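Local structure of glycoside Hydrolase (Bacteroides uniformis, 5TA0) at residues A248-E253 with I280-F285; K296-E301 with A600-V605; S324-Q329 with S352-F357. The protein probably hydrolyses agarose chains, as a barrel-fold glycoside hydrolase of an intestinal Bacteroides, and is seen here as an engineered variant bound to neoagarooctaose. All blocks are in the same frame, centred on the assembly; numbering follows the deposited sequence. Where two conformers were deposited one is given.

Interaction 1 (A248-E253 with I280-F285). With GAL (beta-D-galactopyranose), chain C; AAL (3,6-anhydro-alpha-L-galactopyranose), chain B.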
loop_
_atom_site.group_PDB
_atom_site.type_symbol
_atom_site.label_atom_id
_atom_site.label_comp_id
_atom_site.label_asym_id
_atom_site.label_seq_id
_atom_site.Cartn_x
_atom_site.Cartn_y
_atom_site.Cartn_z
ATOM N N ALA A 248 -7.678 9.220 2.622
ATOM C CA ALA A 248 -7.214 9.040 4.000
ATOM C C ALA A 248 -7.701 7.752 4.632
ATOM O O ALA A 248 -6.900 7.048 5.278
ATOM C CB ALA A 248 -7.622 10.227 4.874
ATOM N N PHE A 249 -8.995 7.458 4.442
ATOM C CA PHE A 249 -9.680 6.365 5.142
ATOM C C PHE A 249 -10.721 5.760 4.218
ATOM O O PHE A 249 -11.877 6.152 4.243
ATOM C CB PHE A 249 -10.345 6.878 6.445
ATOM C CG PHE A 249 -9.368 7.455 7.416
ATOM C CD1 PHE A 249 -8.436 6.649 8.041
ATOM C CD2 PHE A 249 -9.300 8.844 7.630
ATOM C CE1 PHE A 249 -7.480 7.192 8.899
ATOM C CE2 PHE A 249 -8.346 9.376 8.495
ATOM C CZ PHE A 249 -7.430 8.549 9.125
ATOM N N PRO A 250 -10.308 4.827 3.330
ATOM C CA PRO A 250 -11.240 4.197 2.379
ATOM C C PRO A 250 -12.077 3.170 3.111
ATOM O O PRO A 250 -11.603 2.058 3.369
ATOM C CB PRO A 250 -10.304 3.562 1.307
ATOM C CG PRO A 250 -9.054 3.316 2.039
ATOM C CD PRO A 250 -8.915 4.383 3.105
ATOM N N ASP A 251 -13.282 3.581 3.507
ATOM C CA ASP A 251 -14.146 2.855 4.439
ATOM C C ASP A 251 -15.495 2.577 3.778
ATOM O O ASP A 251 -16.521 3.199 4.089
ATOM C CB ASP A 251 -14.322 3.675 5.723
ATOM C CG ASP A 251 -13.026 3.857 6.517
ATOM O OD1 ASP A 251 -12.039 3.168 6.240
ATOM O OD2 ASP A 251 -13.016 4.677 7.469
ATOM N N PHE A 252 -15.514 1.620 2.868
ATOM C CA PHE A 252 -16.570 1.547 1.868
ATOM C C PHE A 252 -17.930 1.124 2.415
ATOM O O PHE A 252 -18.980 1.534 1.876
ATOM C CB PHE A 252 -16.151 0.591 0.758
ATOM C CG PHE A 252 -14.946 1.042 -0.037
ATOM C CD1 PHE A 252 -14.451 2.345 0.011
ATOM C CD2 PHE A 252 -14.316 0.116 -0.856
ATOM C CE1 PHE A 252 -13.390 2.718 -0.775
ATOM C CE2 PHE A 252 -13.243 0.496 -1.632
ATOM C CZ PHE A 252 -12.769 1.788 -1.583
ATOM N N GLU A 253 -17.916 0.327 3.474
ATOM C CA GLU A 253 -19.138 -0.270 4.010
ATOM C C GLU A 253 -19.942 0.724 4.823
ATOM O O GLU A 253 -21.114 0.462 5.142
ATOM C CB GLU A 253 -18.824 -1.515 4.842
ATOM C CG GLU A 253 -18.404 -1.295 6.278
ATOM C CD GLU A 253 -17.000 -0.763 6.472
ATOM O OE1 GLU A 253 -16.272 -0.485 5.493
ATOM O OE2 GLU A 253 -16.579 -0.645 7.639
ATOM N N ILE A 280 -4.559 5.451 -2.672
ATOM C CA ILE A 280 -5.204 5.423 -1.370
ATOM C C ILE A 280 -4.155 5.332 -0.285
ATOM O O ILE A 280 -2.998 4.991 -0.542
ATOM C CB ILE A 280 -6.202 4.269 -1.230
ATOM C CG1 ILE A 280 -5.516 2.896 -1.364
ATOM C CG2 ILE A 280 -7.337 4.406 -2.236
ATOM C CD1 ILE A 280 -6.449 1.706 -1.201
ATOM N N HIS A 281 -4.562 5.631 0.944
ATOM C CA HIS A 281 -3.799 5.354 2.149
ATOM C C HIS A 281 -4.474 4.279 2.956
ATOM O O HIS A 281 -5.680 4.211 2.998
ATOM C CB HIS A 281 -3.649 6.641 2.958
ATOM C CG HIS A 281 -2.840 7.675 2.243
ATOM N ND1 HIS A 281 -2.740 8.979 2.670
ATOM C CD2 HIS A 281 -2.084 7.586 1.121
ATOM C CE1 HIS A 281 -1.949 9.654 1.849
ATOM N NE2 HIS A 281 -1.524 8.823 0.917
ATOM N N LEU A 282 -3.685 3.412 3.590
ATOM C CA LEU A 282 -4.235 2.270 4.360
ATOM C C LEU A 282 -3.573 2.189 5.724
ATOM O O LEU A 282 -2.398 1.804 5.835
ATOM C CB LEU A 282 -4.041 0.962 3.585
ATOM C CG LEU A 282 -4.898 0.821 2.338
ATOM C CD1 LEU A 282 -4.411 -0.356 1.520
ATOM C CD2 LEU A 282 -6.376 0.684 2.682
ATOM N N TYR A 283 -4.341 2.503 6.760
ATOM C CA TYR A 283 -3.831 2.454 8.114
ATOM C C TYR A 283 -4.657 1.542 9.007
ATOM O O TYR A 283 -5.888 1.653 9.095
ATOM C CB TYR A 283 -3.813 3.839 8.698
ATOM C CG TYR A 283 -2.701 4.717 8.201
ATOM C CD1 TYR A 283 -1.405 4.513 8.604
ATOM C CD2 TYR A 283 -2.960 5.783 7.383
ATOM C CE1 TYR A 283 -0.390 5.348 8.192
ATOM C CE2 TYR A 283 -1.957 6.632 6.974
ATOM C CZ TYR A 283 -0.665 6.409 7.375
ATOM O OH TYR A 283 0.334 7.287 6.984
ATOM N N ASP A 284 -3.952 0.649 9.685
ATOM C CA ASP A 284 -4.518 -0.116 10.798
ATOM C C ASP A 284 -4.673 0.824 11.987
ATOM O O ASP A 284 -3.895 1.760 12.161
ATOM C CB ASP A 284 -3.543 -1.222 11.225
ATOM C CG ASP A 284 -3.557 -2.448 10.303
ATOM O OD1 ASP A 284 -4.577 -2.715 9.631
ATOM O OD2 ASP A 284 -2.540 -3.169 10.316
ATOM N N PHE A 285 -5.675 0.531 12.801
ATOM C CA PHE A 285 -5.876 1.224 14.091
ATOM C C PHE A 285 -5.673 0.235 15.253
ATOM O O PHE A 285 -6.645 -0.312 15.798
ATOM C CB PHE A 285 -7.272 1.859 14.212
ATOM C CG PHE A 285 -7.557 3.050 13.321
ATOM C CD1 PHE A 285 -6.615 3.684 12.536
ATOM C CD2 PHE A 285 -8.842 3.577 13.332
ATOM C CE1 PHE A 285 -6.957 4.806 11.783
ATOM C CE2 PHE A 285 -9.199 4.676 12.575
ATOM C CZ PHE A 285 -8.244 5.298 11.809
HETATM C C1 GAL C . -9.255 10.607 15.004
HETATM C C2 GAL C . -7.857 11.021 14.598
HETATM C C3 GAL C . -7.741 11.185 13.085
HETATM C C4 GAL C . -8.300 9.965 12.367
HETATM C C5 GAL C . -9.716 9.690 12.856
HETATM C C6 GAL C . -10.350 8.524 12.123
HETATM O O1 GAL C . -9.342 10.329 16.415
HETATM O O2 GAL C . -7.503 12.267 15.194
HETATM O O3 GAL C . -6.352 11.408 12.821
HETATM O O4 GAL C . -7.490 8.807 12.616
HETATM O O5 GAL C . -9.646 9.438 14.268
HETATM O O6 GAL C . -11.686 8.325 12.586
HETATM C C1 AAL B . -6.067 12.035 11.569
HETATM C C2 AAL B . -4.903 12.998 11.797
HETATM C C3 AAL B . -4.320 13.359 10.455
HETATM C C4 AAL B . -3.819 12.137 9.735
HETATM C C5 AAL B . -5.142 11.539 9.355
HETATM C C6 AAL B . -5.873 12.738 8.800
HETATM O O2 AAL B . -3.889 12.395 12.614
HETATM O O3 AAL B . -5.383 13.833 9.605
HETATM O O4 AAL B . -3.150 12.550 8.566
HETATM O O5 AAL B . -5.751 11.062 10.557
HETATM O O HOH W 1 -6.458 4.380 5.804
#

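Interaction 2 (K296-E301 with A600-V605). With EDO (1,2-ethanediol), chain U.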
loop_
_atom_site.group_PDB
_atom_site.type_symbol
_atom_site.label_atom_id
_atom_site.label_comp_id
_atom_site.label_asym_id
_atom_site.label_seq_id
_atom_site.Cartn_x
_atom_site.Cartn_y
_atom_site.Cartn_z
ATOM N N LYS A 296 -5.360 -4.903 7.912
ATOM C CA LYS A 296 -4.594 -6.087 7.569
ATOM C C LYS A 296 -5.470 -7.321 7.735
ATOM O O LYS A 296 -6.322 -7.393 8.642
ATOM C CB LYS A 296 -3.302 -6.202 8.360
ATOM C CG LYS A 296 -3.416 -6.352 9.889
ATOM C CD LYS A 296 -2.009 -6.388 10.473
ATOM C CE LYS A 296 -1.962 -6.356 11.985
ATOM N NZ LYS A 296 -2.047 -7.715 12.590
ATOM N N GLY A 297 -5.321 -8.256 6.811
ATOM C CA GLY A 297 -6.243 -9.375 6.694
ATOM C C GLY A 297 -7.362 -9.118 5.729
ATOM O O GLY A 297 -7.179 -8.429 4.719
ATOM N N SER A 298 -8.542 -9.690 5.994
ATOM C CA SER A 298 -9.602 -9.716 5.006
ATOM C C SER A 298 -10.208 -8.355 4.658
ATOM O O SER A 298 -10.793 -8.200 3.577
ATOM C CB SER A 298 -10.735 -10.676 5.406
ATOM O OG SER A 298 -11.594 -10.133 6.423
ATOM N N ASN A 299 -10.144 -7.409 5.598
ATOM C CA ASN A 299 -10.744 -6.076 5.353
ATOM C C ASN A 299 -10.102 -5.356 4.148
ATOM O O ASN A 299 -10.797 -4.969 3.221
ATOM C CB ASN A 299 -10.684 -5.252 6.644
ATOM C CG ASN A 299 -11.226 -3.845 6.491
ATOM O OD1 ASN A 299 -10.464 -2.878 6.468
ATOM N ND2 ASN A 299 -12.532 -3.716 6.338
ATOM N N MET A 300 -8.783 -5.197 4.147
ATOM C CA MET A 300 -8.134 -4.534 3.005
ATOM C C MET A 300 -8.278 -5.324 1.708
ATOM O O MET A 300 -8.325 -4.736 0.630
ATOM C CB MET A 300 -6.671 -4.196 3.304
ATOM C CG MET A 300 -5.740 -5.365 3.444
ATOM S SD MET A 300 -4.092 -4.927 4.025
ATOM C CE MET A 300 -3.343 -4.270 2.546
ATOM N N GLU A 301 -8.423 -6.637 1.814
ATOM C CA GLU A 301 -8.712 -7.426 0.620
ATOM C C GLU A 301 -10.054 -7.003 -0.016
ATOM O O GLU A 301 -10.199 -6.930 -1.236
ATOM C CB GLU A 301 -8.746 -8.926 0.958
ATOM C CG GLU A 301 -7.407 -9.532 1.359
ATOM C CD GLU A 301 -6.375 -9.478 0.254
ATOM O OE1 GLU A 301 -6.707 -9.808 -0.898
ATOM O OE2 GLU A 301 -5.240 -9.061 0.542
ATOM N N ALA A 600 -17.392 -1.577 13.675
ATOM C CA ALA A 600 -18.840 -1.432 13.795
ATOM C C ALA A 600 -19.611 -2.512 13.049
ATOM O O ALA A 600 -20.766 -2.783 13.370
ATOM C CB ALA A 600 -19.285 -0.047 13.331
ATOM N N SER A 601 -19.000 -3.106 12.021
ATOM C CA SER A 601 -19.578 -4.204 11.260
ATOM C C SER A 601 -18.415 -4.969 10.655
ATOM O O SER A 601 -17.256 -4.501 10.718
ATOM C CB SER A 601 -20.476 -3.681 10.141
ATOM O OG SER A 601 -19.704 -2.997 9.146
ATOM N N PHE A 602 -18.726 -6.113 10.068
ATOM C CA PHE A 602 -17.745 -6.919 9.339
ATOM C C PHE A 602 -17.721 -6.493 7.883
ATOM O O PHE A 602 -18.733 -6.453 7.231
ATOM C CB PHE A 602 -18.099 -8.413 9.392
ATOM C CG PHE A 602 -17.082 -9.273 8.692
ATOM C CD1 PHE A 602 -17.208 -9.607 7.332
ATOM C CD2 PHE A 602 -15.970 -9.708 9.379
ATOM C CE1 PHE A 602 -16.227 -10.365 6.718
ATOM C CE2 PHE A 602 -14.990 -10.455 8.763
ATOM C CZ PHE A 602 -15.119 -10.786 7.440
ATOM N N PHE A 603 -16.530 -6.188 7.376
ATOM C CA PHE A 603 -16.309 -6.014 5.921
ATOM C C PHE A 603 -15.008 -6.714 5.577
ATOM O O PHE A 603 -13.943 -6.331 6.061
ATOM C CB PHE A 603 -16.265 -4.533 5.528
ATOM C CG PHE A 603 -16.092 -4.285 4.041
ATOM C CD1 PHE A 603 -16.822 -4.989 3.088
ATOM C CD2 PHE A 603 -15.213 -3.305 3.588
ATOM C CE1 PHE A 603 -16.668 -4.725 1.745
ATOM C CE2 PHE A 603 -15.066 -3.030 2.240
ATOM C CZ PHE A 603 -15.797 -3.742 1.314
ATOM N N GLY A 604 -15.102 -7.783 4.792
ATOM C CA GLY A 604 -13.918 -8.577 4.467
ATOM C C GLY A 604 -14.183 -9.559 3.367
ATOM O O GLY A 604 -15.340 -9.925 3.104
ATOM N N VAL A 605 -13.100 -10.016 2.728
ATOM C CA VAL A 605 -13.185 -11.107 1.753
ATOM C C VAL A 605 -12.978 -12.457 2.435
ATOM O O VAL A 605 -11.952 -12.685 3.080
ATOM C CB VAL A 605 -12.162 -10.898 0.625
ATOM C CG1 VAL A 605 -12.032 -12.135 -0.253
ATOM C CG2 VAL A 605 -12.542 -9.696 -0.195
HETATM C C1 EDO U . -10.259 -1.026 9.967
HETATM O O1 EDO U . -10.983 -1.176 8.767
HETATM C C2 EDO U . -10.244 0.421 10.377
HETATM O O2 EDO U . -8.893 0.733 10.603
#

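Interaction 3 (S324-Q329 with S352-F357). With GAL (beta-D-galactopyranose), chain C; AAL (3,6-anhydro-alpha-L-galactopyranose), chain B; GAL (beta-D-galactopyranose), chain D; SO4 (sulfate ion), chain E.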
loop_
_atom_site.group_PDB
_atom_site.type_symbol
_atom_site.label_atom_id
_atom_site.label_comp_id
_atom_site.label_asym_id
_atom_site.label_seq_id
_atom_site.Cartn_x
_atom_site.Cartn_y
_atom_site.Cartn_z
ATOM N N SER A 324 0.250 5.282 -1.193
ATOM C CA SER A 324 1.359 6.190 -0.975
ATOM C C SER A 324 1.705 6.444 0.498
ATOM O O SER A 324 2.727 7.053 0.778
ATOM C CB SER A 324 1.149 7.512 -1.683
ATOM O OG SER A 324 -0.078 8.113 -1.358
ATOM N N GLN A 325 0.836 5.986 1.393
ATOM C CA GLN A 325 1.103 5.918 2.849
ATOM C C GLN A 325 0.392 4.703 3.410
ATOM O O GLN A 325 -0.809 4.556 3.178
ATOM C CB GLN A 325 0.565 7.130 3.606
ATOM C CG GLN A 325 1.237 8.466 3.293
ATOM C CD GLN A 325 0.595 9.639 4.017
ATOM O OE1 GLN A 325 -0.041 9.483 5.102
ATOM N NE2 GLN A 325 0.763 10.814 3.464
ATOM N N TYR A 326 1.100 3.871 4.159
ATOM C CA TYR A 326 0.451 2.774 4.877
ATOM C C TYR A 326 1.243 2.397 6.104
ATOM O O TYR A 326 2.430 2.683 6.194
ATOM C CB TYR A 326 0.246 1.557 3.985
ATOM C CG TYR A 326 1.455 0.708 3.643
ATOM C CD1 TYR A 326 1.772 -0.416 4.401
ATOM C CD2 TYR A 326 2.228 0.964 2.507
ATOM C CE1 TYR A 326 2.828 -1.243 4.077
ATOM C CE2 TYR A 326 3.318 0.144 2.178
ATOM C CZ TYR A 326 3.581 -0.971 2.939
ATOM O OH TYR A 326 4.605 -1.851 2.632
ATOM N N SER A 327 0.528 1.739 7.006
ATOM C CA SER A 327 1.011 0.966 8.184
ATOM C C SER A 327 -0.034 1.120 9.286
ATOM O O SER A 327 -1.133 0.620 9.096
ATOM C CB SER A 327 2.469 1.193 8.617
ATOM O OG SER A 327 2.650 2.490 9.117
ATOM N N ALA A 328 0.329 1.723 10.418
ATOM C CA ALA A 328 -0.623 1.917 11.528
ATOM C C ALA A 328 -0.680 3.390 11.903
ATOM O O ALA A 328 0.315 4.129 11.784
ATOM C CB ALA A 328 -0.204 1.103 12.739
ATOM N N GLN A 329 -1.851 3.816 12.350
ATOM C CA GLN A 329 -1.992 5.066 13.075
ATOM C C GLN A 329 -2.168 4.663 14.530
ATOM O O GLN A 329 -3.043 3.856 14.820
ATOM C CB GLN A 329 -3.189 5.853 12.558
ATOM C CG GLN A 329 -3.419 7.121 13.349
ATOM C CD GLN A 329 -4.343 8.116 12.710
ATOM O OE1 GLN A 329 -5.004 7.838 11.699
ATOM N NE2 GLN A 329 -4.420 9.310 13.345
ATOM N N SER A 352 2.585 -7.055 7.390
ATOM C CA SER A 352 1.388 -7.725 6.920
ATOM C C SER A 352 0.837 -7.074 5.657
ATOM O O SER A 352 0.518 -7.766 4.684
ATOM C CB SER A 352 0.296 -7.821 7.984
ATOM O OG SER A 352 0.713 -8.621 9.076
ATOM N N MET A 353 0.696 -5.737 5.657
ATOM C CA MET A 353 0.182 -5.074 4.477
ATOM C C MET A 353 1.074 -5.299 3.253
ATOM O O MET A 353 0.563 -5.556 2.146
ATOM C CB MET A 353 0.032 -3.591 4.758
ATOM C CG MET A 353 -1.095 -3.293 5.738
ATOM S SD MET A 353 -1.489 -1.532 5.740
ATOM C CE MET A 353 -2.822 -1.534 6.932
ATOM N N LEU A 354 2.391 -5.231 3.459
ATOM C CA LEU A 354 3.335 -5.498 2.382
ATOM C C LEU A 354 3.093 -6.850 1.747
ATOM O O LEU A 354 3.034 -6.957 0.533
ATOM C CB LEU A 354 4.767 -5.403 2.869
ATOM C CG LEU A 354 5.839 -5.867 1.872
ATOM C CD1 LEU A 354 5.754 -5.135 0.535
ATOM C CD2 LEU A 354 7.219 -5.655 2.463
ATOM N N MET A 355 2.955 -7.889 2.559
ATOM C CA MET A 355 2.686 -9.221 1.995
ATOM C C MET A 355 1.420 -9.216 1.117
ATOM O O MET A 355 1.375 -9.823 0.032
ATOM C CB MET A 355 2.545 -10.251 3.120
ATOM C CG MET A 355 3.843 -10.515 3.866
ATOM S SD MET A 355 5.026 -11.477 2.943
ATOM C CE MET A 355 4.395 -13.162 3.102
ATOM N N GLN A 356 0.391 -8.507 1.562
ATOM C CA GLN A 356 -0.868 -8.445 0.815
ATOM C C GLN A 356 -0.700 -7.652 -0.470
ATOM O O GLN A 356 -1.213 -8.078 -1.502
ATOM C CB GLN A 356 -2.009 -7.927 1.692
ATOM C CG GLN A 356 -2.232 -8.869 2.890
ATOM C CD GLN A 356 -3.387 -8.535 3.789
ATOM O OE1 GLN A 356 -3.209 -8.346 5.008
ATOM N NE2 GLN A 356 -4.588 -8.519 3.226
ATOM N N PHE A 357 0.114 -6.599 -0.470
ATOM C CA PHE A 357 0.374 -5.858 -1.721
ATOM C C PHE A 357 1.196 -6.701 -2.697
ATOM O O PHE A 357 0.924 -6.669 -3.909
ATOM C CB PHE A 357 1.101 -4.535 -1.469
ATOM C CG PHE A 357 0.364 -3.592 -0.535
ATOM C CD1 PHE A 357 -1.029 -3.397 -0.615
ATOM C CD2 PHE A 357 1.081 -2.892 0.411
ATOM C CE1 PHE A 357 -1.682 -2.526 0.246
ATOM C CE2 PHE A 357 0.442 -2.023 1.243
ATOM C CZ PHE A 357 -0.930 -1.852 1.180
HETATM C C1 GAL C . -9.255 10.607 15.004
HETATM C C2 GAL C . -7.857 11.021 14.598
HETATM C C3 GAL C . -7.741 11.185 13.085
HETATM C C4 GAL C . -8.300 9.965 12.367
HETATM C C5 GAL C . -9.716 9.690 12.856
HETATM C C6 GAL C . -10.350 8.524 12.123
HETATM O O1 GAL C . -9.342 10.329 16.415
HETATM O O2 GAL C . -7.503 12.267 15.194
HETATM O O3 GAL C . -6.352 11.408 12.821
HETATM O O4 GAL C . -7.490 8.807 12.616
HETATM O O5 GAL C . -9.646 9.438 14.268
HETATM O O6 GAL C . -11.686 8.325 12.586
HETATM C C1 AAL B . -6.067 12.035 11.569
HETATM C C2 AAL B . -4.903 12.998 11.797
HETATM C C3 AAL B . -4.320 13.359 10.455
HETATM C C4 AAL B . -3.819 12.137 9.735
HETATM C C5 AAL B . -5.142 11.539 9.355
HETATM C C6 AAL B . -5.873 12.738 8.800
HETATM O O2 AAL B . -3.889 12.395 12.614
HETATM O O3 AAL B . -5.383 13.833 9.605
HETATM O O4 AAL B . -3.150 12.550 8.566
HETATM O O5 AAL B . -5.751 11.062 10.557
HETATM C C1 GAL D . -1.776 12.155 8.535
HETATM C C2 GAL D . -1.271 12.759 7.234
HETATM C C3 GAL D . 0.240 12.890 7.151
HETATM C C4 GAL D . 0.890 13.209 8.492
HETATM C C5 GAL D . 0.342 12.378 9.619
HETATM C C6 GAL D . 0.934 12.681 11.008
HETATM O O2 GAL D . -1.679 11.945 6.144
HETATM O O3 GAL D . 0.423 13.987 6.242
HETATM O O4 GAL D . 0.663 14.603 8.769
HETATM O O5 GAL D . -1.057 12.659 9.664
HETATM O O6 GAL D . 2.345 12.412 11.096
HETATM S S SO4 E . -3.905 11.538 16.342
HETATM O O1 SO4 E . -3.260 10.361 15.717
HETATM O O2 SO4 E . -4.797 12.211 15.356
HETATM O O3 SO4 E . -2.851 12.492 16.766
HETATM O O4 SO4 E . -4.694 11.070 17.508
#

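Interaction 1 (A248-E253 with I280-F285)
I280 meets the loop 248-253 through P250, whose CG lies 4.4 Å from I280 CB in a loose apolar contact. At H281 the touch passes to the backbone: P250 CD sits 3.2 Å from H281 O, while the imidazole turns from the loop and gives its ND1 to E203. The same carbonyl accepts from a water 2.9 Å from H281 O, which also donates to A248 O and takes the N-H of Y283, so three backbone groups of loop and strand share one molecule. L282 leaves the strand pointing from the loop, but its CD2 swings back to 3.8 Å from P250 CG, the two side chains crossing almost perpendicularly. F285 closes the series: F249 CE1 comes to 3.6 Å from F285 CZ at the edge of the F285 ring, with ring planes at 68°, an oblique aromatic pair. F249 gets there because its CG stands anti to its own carbonyl carbon (chi1 -61°), turning back a side chain that sets out away from the strand. Both phenylalanines belong to the glycan pocket. Galactose C6 lies over the rim of one F249 face, and anhydrogalactose O5 meets the ring edge in its plane, 3.3 Å from F249 CZ. With F249 cut back to an alanine, F285 would probably lose its aromatic neighbour, and the surface under the galactose and beside the anhydrogalactose would go. The loop follows strand 242-247, and H281 pairs with T247 there; on the other flank of 277-285 runs strand 321-326, while P250 and F252 rest on helix 298-315.

Interaction 2 (K296-E301 with A600-V605)
The carbonyl oxygen of F603 is gripped twice by N299: the amide ND2 donates to F603 O at 3.0 Å, and the CA-H of N299 approaches F603 O at 3.3 Å. This hydrogen bond is nearly straight, 165° at the hydrogen, and the acceptor lies almost within the N299 amide plane, although the donor itself is tilted 32° from the carbonyl plane. N299 reaches across with CG anti to its backbone N (chi1 178°), and its other amide atom, OD1, accepts from the hydroxyl of an ethanediol, probably from the crystallisation liquor; the bond to F603 O is the hold that the protein itself supplies. Two residues on in the strand the roles reverse. V605 N donates to S298 O over 3.1 Å from above the carbonyl plane, and G604 CA adds a C-H contact of 3.3 Å to S298 O. The missing side chain of G604 matters here, for S298 OG lies 3.4 Å from G604 CA, where a CB would collide with it. Beyond, V605 CG2 packs 3.7 Å from E301 C, while the E301 carboxylate bends off to R563 and R360. The contact thus ties the first turn of helix 298-315, with G297 at its N-cap position, to strand 602-609, an outermost strand of a five-stranded sheet in the C-terminal region. Strand 558-568 flanks it through G604 and L566, and helix 340-358 packs against M300.

Interaction 3 (S324-Q329 with S352-F357)
A beta-alpha-beta unit of the barrel, strand 321-326, helix 340-358 and strand 364-369, is closed here by the ring of Y326 set against M353, L354 and F357 on the helix. F357 presents its edge to the Y326 face, a T-shaped pair with planes at 82° and centroids 4.8 Å apart. Its CE2 stands 3.5 Å above the plane of the Y326 ring, directly over the centre. Y326 leaves its strand toward the helix, and CG between the backbone N and the carbonyl carbon (chi1 74°) sets the ring against M353 and F357. M353 runs past it in the opposite direction: CB lies 3.6 Å from Y326 CD1, and SD is 4.9 Å from the ring centroid, an oblique Met-aromatic contact. The extended methionine chain goes on to place CE 3.5 Å from S327 O. At the far end of the ring, Y326 OH meets L354 CB at 3.6 Å, so the phenol is held along its length by three helix residues.

The chain turns corners at Q325 and S327, and Q325 and Q329 both line the glycan pocket. Q329 stretches its amide to one galactose and grips it twice: OE1 accepts from O4 of the sugar at 2.8 Å, while NE2 donates to its O3 at 2.9 Å, in a bond of 165° at the hydrogen. NE2 gives a further hydrogen bond to a sulfate, probably from the crystallisation liquor, that N334 also holds. Next to the aromatic contact, M300 of helix 298-315 packs on M353 and F357, and L282 of strand 277-285 touches F357. S352 and M355 of the helix touch strand 434-441.

Interaction 1 comes first along the chain, and interaction 3 lies inside the long loop that interaction 2 closes across 298 residues. The centres of interactions 1 and 2 are about 11 Å apart, as are those of 1 and 3, while 2 and 3 are about 14 Å apart. Interactions 1 and 3 occupy neighbouring strands, 277-285 and 321-326, of the parallel barrel sheet. H281 bonds S324 between them, and both contacts reach the same two sugars. Interaction 2 instead joins the barrel to the C-terminal beta region, with D284 bonding K296 on one side and Q356 bonding G297 and E301 on the other. Pocket wall, barrel helices and accessory sheet thereby form one continuous packed unit.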